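Long-range contact in effector protein MavE (Legionella pneumophila subsp. pneumophila, PDB 6PIR), which is a virulence effector needed for endoplasmic-reticulum-mediated remodelling of the Legionella-containing vacuole, evasion of lysosomes and growth inside host macrophages and amoebae: residues Phe6-Ser14 with Gln90-Leu98. Residues are numbered along the deposited sequence; the frame is centred on the assembly and turned at random.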
ATOM      1  N   PHE A   6       1.331 -13.716  -8.322  1.00 47.42           N
ATOM      2  CA  PHE A   6       2.046 -13.265  -7.125  1.00 42.11           C
ATOM      3  C   PHE A   6       1.785 -11.790  -6.885  1.00 45.96           C
ATOM      4  O   PHE A   6       1.500 -11.372  -5.752  1.00 42.53           O
ATOM      5  CB  PHE A   6       3.553 -13.503  -7.192  1.00 43.37           C
ATOM      6  CG  PHE A   6       4.255 -13.183  -5.871  1.00 52.33           C
ATOM      7  CD1 PHE A   6       4.240 -14.099  -4.825  1.00 50.48           C
ATOM      8  CD2 PHE A   6       4.879 -11.944  -5.668  1.00 48.56           C
ATOM      9  CE1 PHE A   6       4.860 -13.795  -3.599  1.00 46.71           C
ATOM     10  CE2 PHE A   6       5.499 -11.642  -4.465  1.00 49.07           C
ATOM     11  CZ  PHE A   6       5.491 -12.565  -3.432  1.00 46.28           C
ATOM     12  N   GLU A   7       1.943 -10.971  -7.928  1.00 40.50           N
ATOM     13  CA  GLU A   7       1.783  -9.550  -7.689  1.00 39.32           C
ATOM     14  C   GLU A   7       0.329  -9.220  -7.373  1.00 39.16           C
ATOM     15  O   GLU A   7       0.075  -8.341  -6.549  1.00 35.90           O
ATOM     16  CB  GLU A   7       2.337  -8.713  -8.846  1.00 39.48           C
ATOM     17  CG  GLU A   7       1.800  -9.057 -10.239  1.00 40.79           C
ATOM     18  CD  GLU A   7       0.658  -8.170 -10.696  1.00 39.79           C
ATOM     19  OE1 GLU A   7       0.106  -7.355  -9.889  1.00 38.03           O
ATOM     20  OE2 GLU A   7       0.294  -8.335 -11.898  1.00 40.94           O
ATOM     21  N   ARG A   8      -0.635  -9.944  -7.956  1.00 42.10           N
ATOM     22  CA  ARG A   8      -2.037  -9.660  -7.641  1.00 42.71           C
ATOM     23  C   ARG A   8      -2.375  -9.980  -6.179  1.00 42.32           C
ATOM     24  O   ARG A   8      -3.098  -9.219  -5.520  1.00 36.73           O
ATOM     25  CB  ARG A   8      -2.951 -10.390  -8.625  1.00 43.89           C
ATOM     26  CG  ARG A   8      -3.106  -9.577  -9.901  1.00 38.58           C
ATOM     27  CD  ARG A   8      -3.988 -10.218 -10.926  1.00 39.85           C
ATOM     28  NE  ARG A   8      -3.299 -11.304 -11.593  1.00 44.01           N
ATOM     29  CZ  ARG A   8      -3.707 -12.561 -11.551  1.00 49.44           C
ATOM     30  NH1 ARG A   8      -4.816 -12.848 -10.871  1.00 46.57           N
ATOM     31  NH2 ARG A   8      -3.030 -13.506 -12.215  1.00 44.86           N
ATOM     32  N   ASN A   9      -1.882 -11.105  -5.661  1.00 39.32           N
ATOM     33  CA  ASN A   9      -2.117 -11.432  -4.258  1.00 42.13           C
ATOM     34  C   ASN A   9      -1.411 -10.449  -3.337  1.00 38.25           C
ATOM     35  O   ASN A   9      -1.970 -10.047  -2.304  1.00 36.70           O
ATOM     36  CB  ASN A   9      -1.660 -12.856  -3.961  1.00 49.29           C
ATOM     37  CG  ASN A   9      -2.790 -13.728  -3.477  1.00 53.39           C
ATOM     38  OD1 ASN A   9      -3.037 -13.836  -2.275  1.00 57.79           O
ATOM     39  ND2 ASN A   9      -3.477 -14.363  -4.407  1.00 54.19           N
ATOM     40  N   PHE A  10      -0.172 -10.076  -3.687  1.00 38.79           N
ATOM     41  CA  PHE A  10       0.559  -9.089  -2.911  1.00 37.83           C
ATOM     42  C   PHE A  10      -0.216  -7.774  -2.840  1.00 37.30           C
ATOM     43  O   PHE A  10      -0.298  -7.134  -1.782  1.00 34.57           O
ATOM     44  CB  PHE A  10       1.918  -8.856  -3.547  1.00 37.63           C
ATOM     45  CG  PHE A  10       2.840  -8.038  -2.703  1.00 37.95           C
ATOM     46  CD1 PHE A  10       3.736  -8.662  -1.840  1.00 36.40           C
ATOM     47  CD2 PHE A  10       2.838  -6.658  -2.780  1.00 38.94           C
ATOM     48  CE1 PHE A  10       4.609  -7.908  -1.042  1.00 36.56           C
ATOM     49  CE2 PHE A  10       3.694  -5.904  -1.994  1.00 38.00           C
ATOM     50  CZ  PHE A  10       4.586  -6.533  -1.125  1.00 36.59           C
ATOM     51  N   LEU A  11      -0.781  -7.353  -3.963  1.00 33.78           N
ATOM     52  CA  LEU A  11      -1.579  -6.140  -3.992  1.00 31.77           C
ATOM     53  C   LEU A  11      -2.795  -6.281  -3.097  1.00 31.69           C
ATOM     54  O   LEU A  11      -3.132  -5.360  -2.358  1.00 33.02           O
ATOM     55  CB  LEU A  11      -2.015  -5.848  -5.438  1.00 32.07           C
ATOM     56  CG  LEU A  11      -0.929  -5.421  -6.419  1.00 36.63           C
ATOM     57  CD1 LEU A  11      -1.515  -5.473  -7.836  1.00 33.93           C
ATOM     58  CD2 LEU A  11      -0.366  -4.033  -6.100  1.00 37.26           C
ATOM     59  N   ILE A  12      -3.517  -7.401  -3.203  1.00 32.86           N
ATOM     60  CA  ILE A  12      -4.731  -7.563  -2.398  1.00 31.88           C
ATOM     61  C   ILE A  12      -4.409  -7.473  -0.899  1.00 31.33           C
ATOM     62  O   ILE A  12      -5.105  -6.801  -0.114  1.00 29.23           O
ATOM     63  CB  ILE A  12      -5.406  -8.895  -2.739  1.00 34.68           C
ATOM     64  CG1 ILE A  12      -6.053  -8.805  -4.125  1.00 33.84           C
ATOM     65  CG2 ILE A  12      -6.410  -9.271  -1.678  1.00 36.19           C
ATOM     66  CD1 ILE A  12      -6.416 -10.123  -4.635  1.00 37.26           C
ATOM     67  N   ASN A  13      -3.347  -8.151  -0.472  1.00 35.96           N
ATOM     68  CA  ASN A  13      -3.017  -8.127   0.963  1.00 32.49           C
ATOM     69  C   ASN A  13      -2.493  -6.773   1.403  1.00 30.22           C
ATOM     70  O   ASN A  13      -2.738  -6.325   2.549  1.00 30.75           O
ATOM     71  CB  ASN A  13      -1.995  -9.208   1.258  1.00 33.02           C
ATOM     72  CG  ASN A  13      -2.577 -10.574   1.157  1.00 35.91           C
ATOM     73  OD1 ASN A  13      -3.753 -10.772   1.449  1.00 37.53           O
ATOM     74  ND2 ASN A  13      -1.760 -11.537   0.770  1.00 35.75           N
ATOM     75  N   SER A  14      -1.733  -6.122   0.523  1.00 29.63           N
ATOM     76  CA  SER A  14      -1.220  -4.791   0.812  1.00 27.50           C
ATOM     77  C   SER A  14      -2.355  -3.781   0.941  1.00 28.59           C
ATOM     78  O   SER A  14      -2.352  -2.943   1.852  1.00 27.11           O
ATOM     79  CB  SER A  14      -0.246  -4.408  -0.297  1.00 28.33           C
ATOM     80  OG  SER A  14       0.864  -5.279  -0.264  1.00 30.77           O
ATOM     81  N   GLN A  90      10.425 -11.562  -6.839  1.00 46.56           N
ATOM     82  CA  GLN A  90       8.976 -11.484  -6.985  1.00 45.30           C
ATOM     83  C   GLN A  90       8.400 -10.420  -6.061  1.00 47.46           C
ATOM     84  O   GLN A  90       7.559  -9.619  -6.465  1.00 41.88           O
ATOM     85  CB  GLN A  90       8.377 -12.842  -6.626  1.00 52.38           C
ATOM     86  CG  GLN A  90       7.305 -13.350  -7.518  1.00 54.86           C
ATOM     87  CD  GLN A  90       7.289 -14.874  -7.588  1.00 53.37           C
ATOM     88  OE1 GLN A  90       8.077 -15.551  -6.931  1.00 56.32           O
ATOM     89  NE2 GLN A  90       6.381 -15.414  -8.380  1.00 49.55           N
ATOM     90  N   ILE A  91       8.881 -10.382  -4.823  1.00 42.32           N
ATOM     91  CA  ILE A  91       8.462  -9.350  -3.904  1.00 40.30           C
ATOM     92  C   ILE A  91       8.894  -8.004  -4.433  1.00 39.91           C
ATOM     93  O   ILE A  91       8.130  -7.038  -4.384  1.00 46.77           O
ATOM     94  CB  ILE A  91       9.042  -9.614  -2.494  1.00 43.66           C
ATOM     95  CG1 ILE A  91       8.379 -10.835  -1.866  1.00 40.04           C
ATOM     96  CG2 ILE A  91       8.853  -8.388  -1.599  1.00 38.13           C
ATOM     97  CD1 ILE A  91       9.028 -11.248  -0.561  1.00 43.80           C
ATOM     98  N   GLN A  92      10.118  -7.924  -4.976  1.00 41.35           N
ATOM     99  CA  GLN A  92      10.626  -6.654  -5.477  1.00 43.14           C
ATOM    100  C   GLN A  92       9.745  -6.138  -6.606  1.00 42.91           C
ATOM    101  O   GLN A  92       9.401  -4.952  -6.644  1.00 39.65           O
ATOM    102  CB  GLN A  92      12.070  -6.808  -5.956  1.00 43.04           C
ATOM    103  N   SER A  93       9.362  -7.023  -7.525  1.00 46.78           N
ATOM    104  CA  SER A  93       8.510  -6.620  -8.639  1.00 46.32           C
ATOM    105  C   SER A  93       7.088  -6.306  -8.198  1.00 43.64           C
ATOM    106  O   SER A  93       6.506  -5.347  -8.685  1.00 43.41           O
ATOM    107  CB  SER A  93       8.498  -7.681  -9.727  1.00 55.49           C
ATOM    108  OG  SER A  93       8.521  -7.019 -10.980  1.00 67.31           O
ATOM    109  N   ALA A  94       6.488  -7.137  -7.338  1.00 40.42           N
ATOM    110  CA  ALA A  94       5.147  -6.867  -6.838  1.00 39.09           C
ATOM    111  C   ALA A  94       5.114  -5.571  -6.035  1.00 37.40           C
ATOM    112  O   ALA A  94       4.146  -4.810  -6.104  1.00 37.90           O
ATOM    113  CB  ALA A  94       4.655  -8.045  -6.001  1.00 37.93           C
ATOM    114  N   ARG A  95       6.171  -5.305  -5.268  1.00 36.23           N
ATOM    115  CA  ARG A  95       6.275  -4.056  -4.543  1.00 34.85           C
ATOM    116  C   ARG A  95       6.494  -2.907  -5.517  1.00 37.80           C
ATOM    117  O   ARG A  95       5.898  -1.836  -5.362  1.00 35.41           O
ATOM    118  CB  ARG A  95       7.406  -4.186  -3.520  1.00 35.07           C
ATOM    119  CG  ARG A  95       7.738  -2.964  -2.749  1.00 40.02           C
ATOM    120  CD  ARG A  95       8.917  -3.307  -1.815  1.00 43.77           C
ATOM    121  NE  ARG A  95      10.156  -3.505  -2.553  1.00 51.02           N
ATOM    122  CZ  ARG A  95      10.942  -4.582  -2.459  1.00 52.79           C
ATOM    123  NH1 ARG A  95      12.041  -4.650  -3.192  1.00 53.63           N
ATOM    124  NH2 ARG A  95      10.644  -5.586  -1.639  1.00 50.31           N
ATOM    125  N   ASN A  96       7.280  -3.130  -6.570  1.00 40.96           N
ATOM    126  CA  ASN A  96       7.458  -2.099  -7.581  1.00 40.31           C
ATOM    127  C   ASN A  96       6.139  -1.837  -8.300  1.00 36.15           C
ATOM    128  O   ASN A  96       5.872  -0.707  -8.688  1.00 38.81           O
ATOM    129  CB  ASN A  96       8.531  -2.461  -8.618  1.00 45.58           C
ATOM    130  CG  ASN A  96       9.982  -2.416  -8.084  1.00 50.53           C
ATOM    131  OD1 ASN A  96      10.284  -1.777  -7.081  1.00 49.42           O
ATOM    132  ND2 ASN A  96      10.894  -3.032  -8.844  1.00 52.30           N
ATOM    133  N   ILE A  97       5.320  -2.868  -8.504  1.00 36.45           N
ATOM    134  CA  ILE A  97       4.014  -2.648  -9.139  1.00 35.96           C
ATOM    135  C   ILE A  97       3.114  -1.858  -8.209  1.00 40.97           C
ATOM    136  O   ILE A  97       2.502  -0.868  -8.614  1.00 39.27           O
ATOM    137  CB  ILE A  97       3.355  -3.972  -9.570  1.00 36.87           C
ATOM    138  CG1 ILE A  97       4.090  -4.573 -10.787  1.00 38.91           C
ATOM    139  CG2 ILE A  97       1.890  -3.738  -9.944  1.00 36.16           C
ATOM    140  CD1 ILE A  97       3.692  -5.995 -11.082  1.00 40.08           C
ATOM    141  N   LEU A  98       3.093  -2.233  -6.931  1.00 37.62           N
ATOM    142  CA  LEU A  98       2.353  -1.450  -5.948  1.00 31.59           C
ATOM    143  C   LEU A  98       2.769   0.015  -6.017  1.00 36.39           C
ATOM    144  O   LEU A  98       1.945   0.891  -6.272  1.00 30.56           O
ATOM    145  CB  LEU A  98       2.571  -2.041  -4.562  1.00 31.08           C
ATOM    146  CG  LEU A  98       1.899  -1.279  -3.399  1.00 29.56           C
ATOM    147  CD1 LEU A  98       0.360  -1.223  -3.604  1.00 31.01           C
ATOM    148  CD2 LEU A  98       2.252  -1.952  -2.099  1.00 37.97           C
TER
HETATM  149  O   HOH W   1       3.455 -15.367 -10.160  1.00 35.07           O
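Phe-6, Glu-7 and Phe-10 of helix 5-21 close on Ala-94 of helix 85-106 in an apolar helix-helix packing within the all-helical part of MavE that precedes its transmembrane helix. The two segments run in broadly the same direction, crossing at -57° with their axes 8.9 Å apart at the closest point. The small side chain of Ala-94 is consistent with this close approach: its CB lies 3.7 Å from Glu-7 CA, where the backbones come nearest. Beside it the Glu-7 side chain crosses that of Ile-97 at about a right angle, Glu-7 CG 3.7 Å from Ile-97 CD1. Phe-10 is the knob of a knobs-into-holes fit, seated among Ile-91, Ala-94, Arg-95 and Leu-98. With CG trans to the backbone N (chi1 -170°), its ring reaches across to the partner helix, CG lying 3.8 Å from Ala-94 CB and the ring edge meeting Leu-98 CD2. One turn earlier, Gln-90 spreads its aliphatic stem over a face of the Phe-6 ring in a CH-pi contact, CB standing 4.0 Å from the ring centroid. Farther along, the Leu-11 and Leu-98 side chains slide past each other in opposite directions, with Leu-11 CD2 3.8 Å from Leu-98 CD1. Val-76 of helix 59-77 also touches Phe-10 and Ser-14. Ser-14 OG donates to Phe-10 O (2.7 Å), using its proton within its own helix. Cohesion between the segments therefore rests chiefly on shape and apolar burial, supplemented at the Gln-90 end by a water bridging Phe-6 N and, weakly, Gln-90 NE2.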